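DNA topoisomerase 2-associated protein PAT1 (Saccharomyces cerevisiae, PDB 5LMG) activates mRNA decapping and represses translation in yeast, its C-terminal domain directly contacting the decapping enzyme Dcp2 and the exonuclease Xrn1. Local coordinates at residues K201-A215 with Y276-G288. The protein carries 2 engineered substitutions. Residues are numbered along the deposited sequence; the frame is centred on the assembly and turned at random.
Sequences KIGLNLITILISRAA and YIWAFLASLAASG. Engineered in segment 276-288: Ala279 (natural residue Gln), Ala286 (natural residue Leu). With EDO (1,2-ethanediol), chain J; EDO (1,2-ethanediol), chain L.
Thr208 OG1 and Tyr276 O share a water molecule, which lies 2.8 Å from Thr208 OG1 and within hydrogen-bonding distance of Asn205 OD1 as well; it can donate to only two of the three at a time. Thr208 OG1 itself donates to Leu204 O one turn back (2.9 Å), coming from above the carbonyl plane, while the same oxygen accepts the helical bond from Thr208 N. Held this way, the hydroxyl lies in the plane of the Phe280 ring, at its edge, with Thr208 OG1 3.3 Å from Phe280 CB. Phe280 is a knob in a hole formed by Leu204, Ile207, Thr208 and Ile211; with CG anti to the backbone N (chi1 166°), its ring extends into that hole. Leu204 CD1 sits over the centre of one face, 3.6 Å from the ring centroid, a CH-pi contact, and Ile207 CG2 meets the edge at Phe280 CE1. Replacing Phe280 by alanine is likely to leave Leu204 CD1 and Ile207 CG2 without their aromatic partner and to open a gap between the helices. Farther toward the N-termini, the Tyr276 ring lies between Ile277 CG1 on one face and Lys201 CG on the other. The amide of Asn205 stands perpendicular to this ring, its ND2 bonded to Gln161 of helix 151-174. Toward the C-termini, Ile211 CG2 packs against Ser283 O (3.4 Å), and Ser283 OG turns back to Phe280 O. Crossing at 33°, these neighbouring helices of the largely helical Pat1 C-terminal domain share no direct hydrogen bond: apolar packing joins them, with a water bridging the polar groups alongside.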
ATOM      1  N   LYS A 201      -2.645   1.636  -5.453  1.00 40.47           N
ATOM      2  CA  LYS A 201      -1.434   1.790  -4.648  1.00 39.88           C
ATOM      3  C   LYS A 201      -1.761   1.738  -3.132  1.00 42.73           C
ATOM      4  O   LYS A 201      -1.078   1.033  -2.398  1.00 41.15           O
ATOM      5  CB  LYS A 201      -0.669   3.068  -5.024  1.00 42.55           C
ATOM      6  CG  LYS A 201       0.700   3.188  -4.362  1.00 60.49           C
ATOM      7  CD  LYS A 201       1.381   4.492  -4.733  1.00 74.16           C
ATOM      8  CE  LYS A 201       2.870   4.424  -4.533  1.00 88.18           C
ATOM      9  NZ  LYS A 201       3.544   5.658  -5.010  1.00 98.89           N
ATOM     10  N   ILE A 202      -2.829   2.438  -2.697  1.00 40.07           N
ATOM     11  CA  ILE A 202      -3.314   2.474  -1.302  1.00 39.44           C
ATOM     12  C   ILE A 202      -3.813   1.090  -0.877  1.00 41.48           C
ATOM     13  O   ILE A 202      -3.451   0.619   0.201  1.00 39.22           O
ATOM     14  CB  ILE A 202      -4.391   3.586  -1.064  1.00 42.38           C
ATOM     15  CG1 ILE A 202      -3.907   5.002  -1.521  1.00 42.30           C
ATOM     16  CG2 ILE A 202      -4.910   3.602   0.402  1.00 42.80           C
ATOM     17  CD1 ILE A 202      -2.592   5.560  -0.849  1.00 41.78           C
ATOM     18  N   GLY A 203      -4.640   0.472  -1.726  1.00 39.15           N
ATOM     19  CA  GLY A 203      -5.184  -0.865  -1.507  1.00 38.95           C
ATOM     20  C   GLY A 203      -4.090  -1.886  -1.293  1.00 42.34           C
ATOM     21  O   GLY A 203      -4.097  -2.590  -0.278  1.00 41.18           O
ATOM     22  N   LEU A 204      -3.095  -1.901  -2.210  1.00 39.94           N
ATOM     23  CA  LEU A 204      -1.954  -2.809  -2.140  1.00 40.09           C
ATOM     24  C   LEU A 204      -1.130  -2.613  -0.872  1.00 42.40           C
ATOM     25  O   LEU A 204      -0.802  -3.601  -0.210  1.00 41.78           O
ATOM     26  CB  LEU A 204      -1.071  -2.726  -3.394  1.00 40.51           C
ATOM     27  CG  LEU A 204      -0.180  -3.947  -3.651  1.00 44.89           C
ATOM     28  CD1 LEU A 204      -1.011  -5.167  -4.111  1.00 45.48           C
ATOM     29  CD2 LEU A 204       0.887  -3.632  -4.683  1.00 46.53           C
ATOM     30  N   ASN A 205      -0.804  -1.346  -0.535  1.00 39.86           N
ATOM     31  CA  ASN A 205      -0.039  -1.014   0.670  1.00 39.15           C
ATOM     32  C   ASN A 205      -0.789  -1.393   1.953  1.00 43.10           C
ATOM     33  O   ASN A 205      -0.161  -1.879   2.887  1.00 41.22           O
ATOM     34  CB  ASN A 205       0.387   0.432   0.674  1.00 39.56           C
ATOM     35  CG  ASN A 205       1.438   0.782  -0.359  1.00 55.57           C
ATOM     36  OD1 ASN A 205       2.068  -0.084  -0.983  1.00 47.59           O
ATOM     37  ND2 ASN A 205       1.637   2.070  -0.579  1.00 44.92           N
ATOM     38  N   LEU A 206      -2.127  -1.222   1.983  1.00 40.67           N
ATOM     39  CA  LEU A 206      -2.933  -1.623   3.143  1.00 40.90           C
ATOM     40  C   LEU A 206      -2.893  -3.141   3.338  1.00 43.63           C
ATOM     41  O   LEU A 206      -2.789  -3.593   4.477  1.00 43.49           O
ATOM     42  CB  LEU A 206      -4.386  -1.132   3.041  1.00 41.55           C
ATOM     43  CG  LEU A 206      -4.623   0.322   3.456  1.00 47.93           C
ATOM     44  CD1 LEU A 206      -5.968   0.825   2.962  1.00 48.33           C
ATOM     45  CD2 LEU A 206      -4.543   0.474   4.953  1.00 52.15           C
ATOM     46  N   ILE A 207      -2.928  -3.921   2.233  1.00 39.73           N
ATOM     47  CA  ILE A 207      -2.863  -5.386   2.295  1.00 40.14           C
ATOM     48  C   ILE A 207      -1.479  -5.805   2.828  1.00 43.80           C
ATOM     49  O   ILE A 207      -1.422  -6.610   3.752  1.00 42.58           O
ATOM     50  CB  ILE A 207      -3.260  -6.081   0.956  1.00 43.20           C
ATOM     51  CG1 ILE A 207      -4.732  -5.780   0.592  1.00 44.42           C
ATOM     52  CG2 ILE A 207      -3.035  -7.613   1.025  1.00 44.18           C
ATOM     53  CD1 ILE A 207      -5.094  -5.939  -0.902  1.00 46.48           C
ATOM     54  N   THR A 208      -0.388  -5.190   2.303  1.00 40.92           N
ATOM     55  CA  THR A 208       0.998  -5.458   2.728  1.00 41.07           C
ATOM     56  C   THR A 208       1.174  -5.256   4.240  1.00 45.28           C
ATOM     57  O   THR A 208       1.803  -6.100   4.886  1.00 43.94           O
ATOM     58  CB  THR A 208       1.999  -4.632   1.924  1.00 46.14           C
ATOM     59  OG1 THR A 208       1.714  -4.787   0.546  1.00 44.79           O
ATOM     60  CG2 THR A 208       3.468  -5.015   2.214  1.00 45.67           C
ATOM     61  N   ILE A 209       0.617  -4.145   4.786  1.00 41.56           N
ATOM     62  CA  ILE A 209       0.638  -3.828   6.219  1.00 41.22           C
ATOM     63  C   ILE A 209      -0.023  -4.974   7.027  1.00 43.35           C
ATOM     64  O   ILE A 209       0.589  -5.451   7.967  1.00 41.86           O
ATOM     65  CB  ILE A 209      -0.035  -2.456   6.512  1.00 44.03           C
ATOM     66  CG1 ILE A 209       0.858  -1.287   6.053  1.00 43.44           C
ATOM     67  CG2 ILE A 209      -0.412  -2.321   8.003  1.00 44.29           C
ATOM     68  CD1 ILE A 209       0.090  -0.054   5.715  1.00 51.90           C
ATOM     69  N   LEU A 210      -1.258  -5.404   6.650  1.00 41.98           N
ATOM     70  CA  LEU A 210      -1.970  -6.496   7.328  1.00 42.92           C
ATOM     71  C   LEU A 210      -1.202  -7.813   7.271  1.00 45.75           C
ATOM     72  O   LEU A 210      -1.065  -8.451   8.309  1.00 44.41           O
ATOM     73  CB  LEU A 210      -3.418  -6.703   6.810  1.00 43.35           C
ATOM     74  CG  LEU A 210      -4.439  -5.572   6.996  1.00 48.65           C
ATOM     75  CD1 LEU A 210      -5.795  -6.004   6.461  1.00 49.69           C
ATOM     76  CD2 LEU A 210      -4.589  -5.171   8.473  1.00 51.18           C
ATOM     77  N   ILE A 211      -0.688  -8.209   6.076  1.00 43.24           N
ATOM     78  CA  ILE A 211       0.083  -9.461   5.884  1.00 43.90           C
ATOM     79  C   ILE A 211       1.359  -9.447   6.734  1.00 45.97           C
ATOM     80  O   ILE A 211       1.632 -10.440   7.419  1.00 44.84           O
ATOM     81  CB  ILE A 211       0.420  -9.759   4.392  1.00 47.55           C
ATOM     82  CG1 ILE A 211      -0.830 -10.027   3.541  1.00 47.96           C
ATOM     83  CG2 ILE A 211       1.441 -10.912   4.257  1.00 49.74           C
ATOM     84  CD1 ILE A 211      -0.485 -10.021   1.987  1.00 53.22           C
ATOM     85  N   SER A 212       2.149  -8.338   6.649  1.00 41.90           N
ATOM     86  CA  SER A 212       3.399  -8.152   7.402  1.00 42.20           C
ATOM     87  C   SER A 212       3.178  -8.214   8.922  1.00 47.30           C
ATOM     88  O   SER A 212       3.964  -8.858   9.618  1.00 47.07           O
ATOM     89  CB  SER A 212       4.089  -6.855   7.007  1.00 44.81           C
ATOM     90  OG  SER A 212       4.393  -6.884   5.623  1.00 52.04           O
ATOM     91  N   ARG A 213       2.087  -7.597   9.418  1.00 44.94           N
ATOM     92  CA  ARG A 213       1.733  -7.617  10.842  1.00 46.15           C
ATOM     93  C   ARG A 213       1.323  -9.021  11.312  1.00 48.82           C
ATOM     94  O   ARG A 213       1.822  -9.477  12.340  1.00 48.46           O
ATOM     95  CB  ARG A 213       0.668  -6.553  11.178  1.00 48.01           C
ATOM     96  CG  ARG A 213       0.377  -6.349  12.689  1.00 65.96           C
ATOM     97  CD  ARG A 213       1.591  -6.206  13.621  1.00 75.60           C
ATOM     98  NE  ARG A 213       2.587  -5.247  13.134  1.00 85.18           N
ATOM     99  CZ  ARG A 213       3.815  -5.122  13.631  1.00 97.02           C
ATOM    100  NH1 ARG A 213       4.211  -5.885  14.643  1.00 88.18           N
ATOM    101  NH2 ARG A 213       4.657  -4.233  13.120  1.00 76.39           N
ATOM    102  N   ALA A 214       0.460  -9.713  10.532  1.00 45.49           N
ATOM    103  CA  ALA A 214       0.006 -11.087  10.778  1.00 45.78           C
ATOM    104  C   ALA A 214       1.216 -12.042  10.886  1.00 50.82           C
ATOM    105  O   ALA A 214       1.264 -12.862  11.805  1.00 48.92           O
ATOM    106  CB  ALA A 214      -0.919 -11.542   9.654  1.00 46.31           C
ATOM    107  N   ALA A 215       2.207 -11.887   9.967  1.00 49.31           N
ATOM    108  CA  ALA A 215       3.440 -12.686   9.907  1.00 50.25           C
ATOM    109  C   ALA A 215       4.339 -12.511  11.145  1.00 56.12           C
ATOM    110  O   ALA A 215       5.072 -13.439  11.483  1.00 55.67           O
ATOM    111  CB  ALA A 215       4.226 -12.345   8.648  1.00 50.43           C
ATOM    112  N   TYR A 276       6.895  -0.610  -3.854  1.00 40.40           N
ATOM    113  CA  TYR A 276       5.709  -1.046  -3.102  1.00 40.22           C
ATOM    114  C   TYR A 276       5.097  -2.356  -3.686  1.00 41.40           C
ATOM    115  O   TYR A 276       4.451  -3.096  -2.945  1.00 39.51           O
ATOM    116  CB  TYR A 276       4.647   0.077  -3.047  1.00 41.20           C
ATOM    117  CG  TYR A 276       3.912   0.304  -4.350  1.00 43.17           C
ATOM    118  CD1 TYR A 276       4.517   0.983  -5.405  1.00 45.44           C
ATOM    119  CD2 TYR A 276       2.607  -0.153  -4.528  1.00 43.76           C
ATOM    120  CE1 TYR A 276       3.857   1.172  -6.618  1.00 47.60           C
ATOM    121  CE2 TYR A 276       1.934   0.035  -5.737  1.00 44.51           C
ATOM    122  CZ  TYR A 276       2.560   0.712  -6.774  1.00 50.57           C
ATOM    123  OH  TYR A 276       1.927   0.911  -7.974  1.00 50.26           O
ATOM    124  N   ILE A 277       5.273  -2.613  -5.004  1.00 37.19           N
ATOM    125  CA  ILE A 277       4.757  -3.837  -5.645  1.00 36.92           C
ATOM    126  C   ILE A 277       5.605  -5.023  -5.198  1.00 40.20           C
ATOM    127  O   ILE A 277       5.054  -6.053  -4.802  1.00 37.66           O
ATOM    128  CB  ILE A 277       4.665  -3.732  -7.199  1.00 40.10           C
ATOM    129  CG1 ILE A 277       3.740  -2.572  -7.634  1.00 40.14           C
ATOM    130  CG2 ILE A 277       4.204  -5.070  -7.800  1.00 41.83           C
ATOM    131  CD1 ILE A 277       3.760  -2.208  -9.133  1.00 40.83           C
ATOM    132  N   TRP A 278       6.952  -4.871  -5.273  1.00 39.32           N
ATOM    133  CA  TRP A 278       7.886  -5.924  -4.858  1.00 39.82           C
ATOM    134  C   TRP A 278       7.827  -6.153  -3.349  1.00 42.46           C
ATOM    135  O   TRP A 278       8.047  -7.280  -2.923  1.00 42.08           O
ATOM    136  CB  TRP A 278       9.318  -5.648  -5.360  1.00 38.85           C
ATOM    137  CG  TRP A 278       9.415  -5.592  -6.860  1.00 39.63           C
ATOM    138  CD1 TRP A 278       9.519  -4.468  -7.630  1.00 42.22           C
ATOM    139  CD2 TRP A 278       9.287  -6.697  -7.773  1.00 39.41           C
ATOM    140  NE1 TRP A 278       9.497  -4.805  -8.965  1.00 42.01           N
ATOM    141  CE2 TRP A 278       9.335  -6.166  -9.083  1.00 43.71           C
ATOM    142  CE3 TRP A 278       9.136  -8.089  -7.613  1.00 40.77           C
ATOM    143  CZ2 TRP A 278       9.272  -6.980 -10.226  1.00 43.37           C
ATOM    144  CZ3 TRP A 278       9.041  -8.891  -8.744  1.00 42.42           C
ATOM    145  CH2 TRP A 278       9.106  -8.339 -10.032  1.00 42.96           C
ATOM    146  N   ALA A 279       7.488  -5.104  -2.550  1.00 39.65           N
ATOM    147  CA  ALA A 279       7.326  -5.213  -1.089  1.00 39.00           C
ATOM    148  C   ALA A 279       6.082  -6.057  -0.783  1.00 40.28           C
ATOM    149  O   ALA A 279       6.136  -6.935   0.081  1.00 37.86           O
ATOM    150  CB  ALA A 279       7.225  -3.836  -0.448  1.00 39.20           C
ATOM    151  N   PHE A 280       4.990  -5.840  -1.535  1.00 36.77           N
ATOM    152  CA  PHE A 280       3.782  -6.649  -1.410  1.00 36.83           C
ATOM    153  C   PHE A 280       4.083  -8.122  -1.751  1.00 39.09           C
ATOM    154  O   PHE A 280       3.694  -9.002  -0.985  1.00 36.54           O
ATOM    155  CB  PHE A 280       2.641  -6.122  -2.308  1.00 38.86           C
ATOM    156  CG  PHE A 280       1.499  -7.111  -2.461  1.00 40.22           C
ATOM    157  CD1 PHE A 280       0.548  -7.267  -1.453  1.00 42.72           C
ATOM    158  CD2 PHE A 280       1.392  -7.905  -3.600  1.00 41.49           C
ATOM    159  CE1 PHE A 280      -0.496  -8.191  -1.585  1.00 43.65           C
ATOM    160  CE2 PHE A 280       0.364  -8.847  -3.721  1.00 44.65           C
ATOM    161  CZ  PHE A 280      -0.585  -8.977  -2.717  1.00 43.35           C
ATOM    162  N   LEU A 281       4.777  -8.372  -2.898  1.00 36.95           N
ATOM    163  CA  LEU A 281       5.112  -9.724  -3.367  1.00 37.26           C
ATOM    164  C   LEU A 281       6.012 -10.450  -2.378  1.00 40.97           C
ATOM    165  O   LEU A 281       5.865 -11.648  -2.219  1.00 39.42           O
ATOM    166  CB  LEU A 281       5.750  -9.701  -4.766  1.00 37.19           C
ATOM    167  CG  LEU A 281       4.837  -9.371  -5.951  1.00 40.51           C
ATOM    168  CD1 LEU A 281       5.654  -9.126  -7.212  1.00 40.18           C
ATOM    169  CD2 LEU A 281       3.809 -10.495  -6.210  1.00 41.71           C
ATOM    170  N   ALA A 282       6.932  -9.710  -1.709  1.00 38.43           N
ATOM    171  CA  ALA A 282       7.849 -10.246  -0.705  1.00 38.00           C
ATOM    172  C   ALA A 282       7.046 -10.693   0.521  1.00 41.25           C
ATOM    173  O   ALA A 282       7.264 -11.803   1.007  1.00 40.13           O
ATOM    174  CB  ALA A 282       8.884  -9.197  -0.314  1.00 39.10           C
ATOM    175  N   SER A 283       6.071  -9.876   0.977  1.00 38.03           N
ATOM    176  CA  SER A 283       5.249 -10.250   2.138  1.00 38.27           C
ATOM    177  C   SER A 283       4.301 -11.412   1.822  1.00 41.56           C
ATOM    178  O   SER A 283       4.120 -12.292   2.673  1.00 40.25           O
ATOM    179  CB  SER A 283       4.503  -9.050   2.712  1.00 42.02           C
ATOM    180  OG  SER A 283       3.462  -8.637   1.842  1.00 56.03           O
ATOM    181  N   LEU A 284       3.753 -11.455   0.584  1.00 38.35           N
ATOM    182  CA  LEU A 284       2.863 -12.539   0.130  1.00 37.97           C
ATOM    183  C   LEU A 284       3.646 -13.861   0.083  1.00 42.11           C
ATOM    184  O   LEU A 284       3.187 -14.852   0.658  1.00 42.13           O
ATOM    185  CB  LEU A 284       2.232 -12.192  -1.244  1.00 37.94           C
ATOM    186  CG  LEU A 284       1.136 -13.134  -1.805  1.00 42.15           C
ATOM    187  CD1 LEU A 284      -0.173 -13.072  -0.993  1.00 41.27           C
ATOM    188  CD2 LEU A 284       0.875 -12.835  -3.272  1.00 41.44           C
ATOM    189  N   ALA A 285       4.861 -13.847  -0.509  1.00 39.60           N
ATOM    190  CA  ALA A 285       5.740 -15.017  -0.612  1.00 40.34           C
ATOM    191  C   ALA A 285       6.220 -15.557   0.751  1.00 45.76           C
ATOM    192  O   ALA A 285       6.231 -16.778   0.945  1.00 44.95           O
ATOM    193  CB  ALA A 285       6.928 -14.702  -1.505  1.00 41.07           C
ATOM    194  N   ALA A 286       6.615 -14.645   1.674  1.00 44.14           N
ATOM    195  CA  ALA A 286       7.131 -14.925   3.022  1.00 44.31           C
ATOM    196  C   ALA A 286       6.162 -15.690   3.906  1.00 49.28           C
ATOM    197  O   ALA A 286       6.614 -16.526   4.680  1.00 50.40           O
ATOM    198  CB  ALA A 286       7.574 -13.634   3.712  1.00 44.45           C
ATOM    199  N   SER A 287       4.840 -15.426   3.777  1.00 45.07           N
ATOM    200  CA  SER A 287       3.793 -16.103   4.544  1.00 44.53           C
ATOM    201  C   SER A 287       3.204 -17.330   3.813  1.00 49.28           C
ATOM    202  O   SER A 287       2.328 -17.995   4.359  1.00 49.31           O
ATOM    203  CB  SER A 287       2.689 -15.120   4.928  1.00 46.15           C
ATOM    204  OG  SER A 287       3.105 -14.259   5.975  1.00 53.25           O
ATOM    205  N   GLY A 288       3.694 -17.622   2.605  1.00 45.09           N
ATOM    206  CA  GLY A 288       3.217 -18.752   1.813  1.00 45.07           C
ATOM    207  C   GLY A 288       4.054 -20.014   1.915  1.00 48.02           C
ATOM    208  O   GLY A 288       5.252 -19.951   2.190  1.00 48.18           O
TER
HETATM  209  C1  EDO J 806       3.574  -1.313   2.990  1.00 58.68           C
HETATM  210  O1  EDO J 806       2.289  -0.762   3.166  1.00 57.72           O
HETATM  211  C2  EDO J 806       4.106  -0.866   1.613  1.00 59.22           C
HETATM  212  O2  EDO J 806       5.145  -1.735   1.208  1.00 59.77           O
HETATM  213  C1  EDO L 808      -0.816 -21.482   4.419  1.00 57.25           C
HETATM  214  O1  EDO L 808      -1.953 -21.168   3.644  1.00 56.01           O
HETATM  215  C2  EDO L 808       0.342 -20.539   4.034  1.00 58.91           C
HETATM  216  O2  EDO L 808       1.254 -20.426   5.100  1.00 60.52           O
HETATM  217  O   HOH W   1       2.965  -2.683  -0.832  1.00 42.99           O